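EmGH1 (Erythrobacter marinus, PDB 5Z87) is a glycoside hydrolase of family 3 that probably acts as a beta-glucosidase, releasing sugar units from the non-reducing ends of beta-linked glucosides. Local coordinates at residues 135-140 with 170-175; 164-169 with 213-218. All blocks are in the same frame, centred on the assembly; numbering follows the deposited sequence.

Interaction 1: residues 135-140 with 170-175; sequences LLADGA and RSRGSQ
The loop 135-140 and the end of helix 155-171 lie well apart, the nearest CA atoms, those of Ala-137 and Arg-172, being 9.4 Å from each other, and the side chain of Arg-172 spans the distance and does nearly all the touching. Its CG stands anti to the carbonyl carbon (chi1 -65°), and a bend at chi3 (71°) brings the guanidinium end-on to the loop. There NH1 and NH2 both donate to one atom, the main-chain O of Asp-138, at 2.8 Å from NH1 and 2.9 Å from NH2. This oxygen lies almost in the guanidinium plane; NH2 comes in the carbonyl plane on a lone pair, whereas NH1 is tilted well out of it. Neither bond is straight, as expected when two N-H groups converge on one acceptor. The carbonyl belongs to the peptide between the central residues of a type II beta turn, Ala-137 to Ala-140, closed by Ala-140 N to Ala-137 O and with Gly-139 at positive phi. On the arginine's side, a Schellman motif ends the helix with Gly-173 as C-prime, and Arg-172 leaves the chain just before that glycine. Both pieces belong to the family 3 N-terminal domain, a TIM-barrel relative, where the loop follows strand 126-129. Over one face of the guanidinium sits the CB of Ala-137, 3.3 Å from NH2 and offset toward the rim. Leu-135 packs farther back along the arginine, its CD2 3.6 Å from CD of Arg-172. NE is bonded to Asn-104 OD1, which helps fix the rotation of the buried, flat group, while Ala-396 of helix 393-399 also packs against the arginine side chain.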
loop_
_atom_site.group_PDB
_atom_site.type_symbol
_atom_site.label_atom_id
_atom_site.label_comp_id
_atom_site.label_asym_id
_atom_site.label_seq_id
_atom_site.Cartn_x
_atom_site.Cartn_y
_atom_site.Cartn_z
ATOM N N LEU A 135 -2.805 -29.733 -15.615
ATOM C CA LEU A 135 -2.611 -29.261 -16.977
ATOM C C LEU A 135 -3.859 -28.550 -17.493
ATOM O O LEU A 135 -4.957 -29.107 -17.468
ATOM C CB LEU A 135 -2.265 -30.438 -17.879
ATOM C CG LEU A 135 -2.332 -30.188 -19.373
ATOM C CD1 LEU A 135 -1.213 -29.256 -19.825
ATOM C CD2 LEU A 135 -2.243 -31.547 -20.040
ATOM N N LEU A 136 -3.695 -27.317 -17.972
ATOM C CA LEU A 136 -4.808 -26.592 -18.582
ATOM C C LEU A 136 -5.010 -27.150 -19.986
ATOM O O LEU A 136 -4.501 -26.631 -20.984
ATOM C CB LEU A 136 -4.540 -25.092 -18.600
ATOM C CG LEU A 136 -5.716 -24.111 -18.665
ATOM C CD1 LEU A 136 -5.184 -22.685 -18.812
ATOM C CD2 LEU A 136 -6.725 -24.399 -19.776
ATOM N N ALA A 137 -5.784 -28.228 -20.060
ATOM C CA ALA A 137 -6.083 -28.845 -21.347
ATOM C C ALA A 137 -7.325 -29.709 -21.205
ATOM O O ALA A 137 -7.628 -30.215 -20.122
ATOM C CB ALA A 137 -4.914 -29.694 -21.873
ATOM N N ASP A 138 -8.023 -29.878 -22.321
ATOM C CA ASP A 138 -9.260 -30.639 -22.333
ATOM C C ASP A 138 -9.032 -32.049 -21.801
ATOM O O ASP A 138 -8.105 -32.747 -22.225
ATOM C CB ASP A 138 -9.814 -30.680 -23.752
ATOM C CG ASP A 138 -11.294 -30.923 -23.782
ATOM O OD1 ASP A 138 -11.710 -32.077 -23.527
ATOM O OD2 ASP A 138 -12.036 -29.948 -24.042
ATOM N N GLY A 139 -9.853 -32.448 -20.835
ATOM C CA GLY A 139 -9.776 -33.781 -20.280
ATOM C C GLY A 139 -8.665 -34.046 -19.289
ATOM O O GLY A 139 -8.513 -35.193 -18.873
ATOM N N ALA A 140 -7.887 -33.041 -18.881
ATOM C CA ALA A 140 -6.837 -33.266 -17.887
ATOM C C ALA A 140 -7.383 -33.145 -16.461
ATOM O O ALA A 140 -8.386 -32.469 -16.214
ATOM C CB ALA A 140 -5.684 -32.281 -18.086
ATOM N N ARG A 170 3.543 -34.072 -20.475
ATOM C CA ARG A 170 4.583 -34.584 -21.363
ATOM C C ARG A 170 4.015 -35.614 -22.339
ATOM O O ARG A 170 4.356 -35.609 -23.528
ATOM C CB ARG A 170 5.727 -35.170 -20.527
ATOM C CG ARG A 170 7.010 -35.454 -21.305
ATOM C CD ARG A 170 7.567 -34.184 -21.945
ATOM N NE ARG A 170 8.579 -34.453 -22.964
ATOM C CZ ARG A 170 9.890 -34.394 -22.746
ATOM N NH1 ARG A 170 10.749 -34.659 -23.725
ATOM N NH2 ARG A 170 10.345 -34.075 -21.544
ATOM N N SER A 171 3.116 -36.476 -21.869
ATOM C CA SER A 171 2.488 -37.443 -22.764
ATOM C C SER A 171 1.679 -36.765 -23.862
ATOM O O SER A 171 1.479 -37.358 -24.928
ATOM C CB SER A 171 1.593 -38.401 -21.966
ATOM O OG SER A 171 0.413 -37.738 -21.546
ATOM N N ARG A 172 1.213 -35.541 -23.637
ATOM C CA ARG A 172 0.463 -34.797 -24.644
ATOM C C ARG A 172 1.349 -33.861 -25.464
ATOM O O ARG A 172 0.834 -33.060 -26.250
ATOM C CB ARG A 172 -0.680 -34.010 -23.984
ATOM C CG ARG A 172 -1.754 -34.907 -23.347
ATOM C CD ARG A 172 -2.733 -34.134 -22.452
ATOM N NE ARG A 172 -3.622 -33.290 -23.241
ATOM C CZ ARG A 172 -4.902 -33.079 -22.959
ATOM N NH1 ARG A 172 -5.457 -33.643 -21.886
ATOM N NH2 ARG A 172 -5.631 -32.305 -23.753
ATOM N N GLY A 173 2.665 -33.942 -25.308
ATOM C CA GLY A 173 3.561 -33.193 -26.156
ATOM C C GLY A 173 4.107 -31.916 -25.565
ATOM O O GLY A 173 4.895 -31.237 -26.229
ATOM N N SER A 174 3.729 -31.566 -24.346
ATOM C CA SER A 174 4.255 -30.367 -23.708
ATOM C C SER A 174 5.465 -30.726 -22.857
ATOM O O SER A 174 5.378 -31.606 -22.000
ATOM C CB SER A 174 3.178 -29.708 -22.845
ATOM O OG SER A 174 3.710 -28.649 -22.070
ATOM N N GLN A 175 6.588 -30.048 -23.082
ATOM C CA GLN A 175 7.770 -30.293 -22.263
ATOM C C GLN A 175 8.172 -29.061 -21.455
ATOM O O GLN A 175 9.271 -29.034 -20.886
ATOM C CB GLN A 175 8.949 -30.743 -23.129
ATOM C CG GLN A 175 8.538 -31.398 -24.442
ATOM C CD GLN A 175 8.370 -30.348 -25.539
ATOM O OE1 GLN A 175 8.035 -29.197 -25.252
ATOM N NE2 GLN A 175 8.623 -30.731 -26.790
#

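Interaction 2: residues 164-169 with 213-218; sequences ATAKEA and EGLQGA
Ala-166 and Leu-215 are the nearest residues of segments 164-169 and 213-218, which lie on helices 155-171 and 201-216, with their CA atoms only 5.0 Å apart. The small alanine permits this: its CB points at the other helix and lies 3.4 Å from the main-chain O of Leu-215, with Gly-214 O a little farther off. Leu-215 lies alongside. From its CB, which heads off to the flank, CG stands anti to the carbonyl carbon, and chi1 (-79°) and an extended chi2 (169°) together carry CD2 toward Ala-166. CD2 is the atom that does the touching: it sits 3.9 Å from both N and CB of Ala-166, and 4.2 Å from CG2 of Thr-165. The threonine offers that methyl because CG2 is anti to its backbone N, while OG1 bonds back to Val-161 O in its own helix. No hydrogen bond links the two segments; the buried contact is van der Waals packing, of methyl against methyl and of methyl against backbone. Beyond it, Leu-215 also touches Thr-230 of strand 229-235. Such close packing of consecutive outer helices, here separated by strand 176-177, fits the beta/alpha arrangement of a TIM-barrel-like domain.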
loop_
_atom_site.group_PDB
_atom_site.type_symbol
_atom_site.label_atom_id
_atom_site.label_comp_id
_atom_site.label_asym_id
_atom_site.label_seq_id
_atom_site.Cartn_x
_atom_site.Cartn_y
_atom_site.Cartn_z
ATOM N N ALA A 164 1.993 -36.050 -11.201
ATOM C CA ALA A 164 0.877 -36.479 -12.045
ATOM C C ALA A 164 0.621 -35.479 -13.159
ATOM O O ALA A 164 0.356 -35.866 -14.306
ATOM C CB ALA A 164 -0.394 -36.676 -11.211
ATOM N N THR A 165 0.700 -34.183 -12.839
ATOM C CA THR A 165 0.470 -33.154 -13.843
ATOM C C THR A 165 1.530 -33.200 -14.939
ATOM O O THR A 165 1.220 -33.011 -16.122
ATOM C CB THR A 165 0.455 -31.769 -13.181
ATOM O OG1 THR A 165 -0.611 -31.694 -12.221
ATOM C CG2 THR A 165 0.269 -30.692 -14.232
ATOM N N ALA A 166 2.795 -33.421 -14.558
ATOM C CA ALA A 166 3.859 -33.486 -15.553
ATOM C C ALA A 166 3.657 -34.666 -16.510
ATOM O O ALA A 166 3.825 -34.524 -17.731
ATOM C CB ALA A 166 5.219 -33.568 -14.856
ATOM N N LYS A 167 3.286 -35.835 -15.970
ATOM C CA LYS A 167 2.993 -37.003 -16.801
ATOM C C LYS A 167 1.961 -36.669 -17.857
ATOM O O LYS A 167 2.141 -36.976 -19.039
ATOM C CB LYS A 167 2.477 -38.158 -15.939
ATOM C CG LYS A 167 3.518 -38.910 -15.169
ATOM C CD LYS A 167 2.845 -39.965 -14.287
ATOM C CE LYS A 167 3.857 -40.628 -13.371
ATOM N NZ LYS A 167 3.197 -41.490 -12.355
ATOM N N GLU A 168 0.854 -36.051 -17.434
ATOM C CA GLU A 168 -0.218 -35.731 -18.364
ATOM C C GLU A 168 0.254 -34.732 -19.412
ATOM O O GLU A 168 -0.120 -34.828 -20.587
ATOM C CB GLU A 168 -1.444 -35.202 -17.600
ATOM C CG GLU A 168 -2.020 -36.186 -16.571
ATOM C CD GLU A 168 -3.443 -35.859 -16.097
ATOM O OE1 GLU A 168 -4.111 -34.951 -16.657
ATOM O OE2 GLU A 168 -3.896 -36.530 -15.140
ATOM N N ALA A 169 1.095 -33.777 -19.010
ATOM C CA ALA A 169 1.550 -32.756 -19.948
ATOM C C ALA A 169 2.540 -33.337 -20.957
ATOM O O ALA A 169 2.404 -33.127 -22.166
ATOM C CB ALA A 169 2.172 -31.579 -19.183
ATOM N N GLU A 213 10.138 -29.814 -8.085
ATOM C CA GLU A 213 10.635 -31.178 -8.036
ATOM C C GLU A 213 9.570 -32.193 -8.445
ATOM O O GLU A 213 9.924 -33.309 -8.834
ATOM C CB GLU A 213 11.219 -31.450 -6.641
ATOM C CG GLU A 213 12.544 -30.677 -6.441
ATOM C CD GLU A 213 13.168 -30.797 -5.056
ATOM O OE1 GLU A 213 12.453 -30.647 -4.034
ATOM O OE2 GLU A 213 14.401 -31.008 -4.999
ATOM N N GLY A 214 8.288 -31.824 -8.409
ATOM C CA GLY A 214 7.246 -32.663 -8.974
ATOM C C GLY A 214 7.150 -32.561 -10.484
ATOM O O GLY A 214 6.995 -33.572 -11.172
ATOM N N LEU A 215 7.235 -31.343 -11.023
ATOM C CA LEU A 215 7.088 -31.161 -12.463
ATOM C C LEU A 215 8.349 -31.563 -13.230
ATOM O O LEU A 215 8.258 -32.099 -14.338
ATOM C CB LEU A 215 6.718 -29.708 -12.772
ATOM C CG LEU A 215 5.256 -29.309 -12.559
ATOM C CD1 LEU A 215 5.101 -27.785 -12.637
ATOM C CD2 LEU A 215 4.348 -29.998 -13.581
ATOM N N GLN A 216 9.529 -31.297 -12.667
ATOM C CA GLN A 216 10.796 -31.554 -13.339
ATOM C C GLN A 216 11.485 -32.821 -12.863
ATOM O O GLN A 216 12.400 -33.297 -13.544
ATOM C CB GLN A 216 11.774 -30.385 -13.133
ATOM C CG GLN A 216 11.386 -29.079 -13.816
ATOM C CD GLN A 216 12.547 -28.085 -13.919
ATOM O OE1 GLN A 216 12.497 -27.133 -14.707
ATOM N NE2 GLN A 216 13.598 -28.305 -13.124
ATOM N N GLY A 217 11.091 -33.363 -11.714
ATOM C CA GLY A 217 11.884 -34.364 -11.034
ATOM C C GLY A 217 12.943 -33.724 -10.158
ATOM O O GLY A 217 13.221 -32.523 -10.218
ATOM N N ALA A 218 13.546 -34.557 -9.319
ATOM C CA ALA A 218 14.664 -34.116 -8.509
ATOM C C ALA A 218 15.791 -33.610 -9.413
ATOM O O ALA A 218 15.992 -34.138 -10.508
ATOM C CB ALA A 218 15.148 -35.270 -7.634
#

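How the interactions relate
The centres of interactions 1 and 2 lie 11 Å apart, and both draw on helix 155-171: residues 164-169 lean on helix 201-216, and the helix then ends in 170-175, where Arg-172 reaches the loop 135-140. Along the chain the order is 135-140, 164-169, 170-175, 213-218, so the segments of the two contacts alternate. They also touch directly. Ser-174 N lies 3.0 Å from Ala-169 O, a probable hydrogen bond, and Thr-165 CG2 packs 3.5 Å from Leu-135 N. One helix of the family 3 N-terminal domain is thereby tied to the next outer helix and to the loop after strand 126-129. Neither contact is itself part of the ligand pocket, though Leu-136 packs on its residues Glu-130 and Tyr-452.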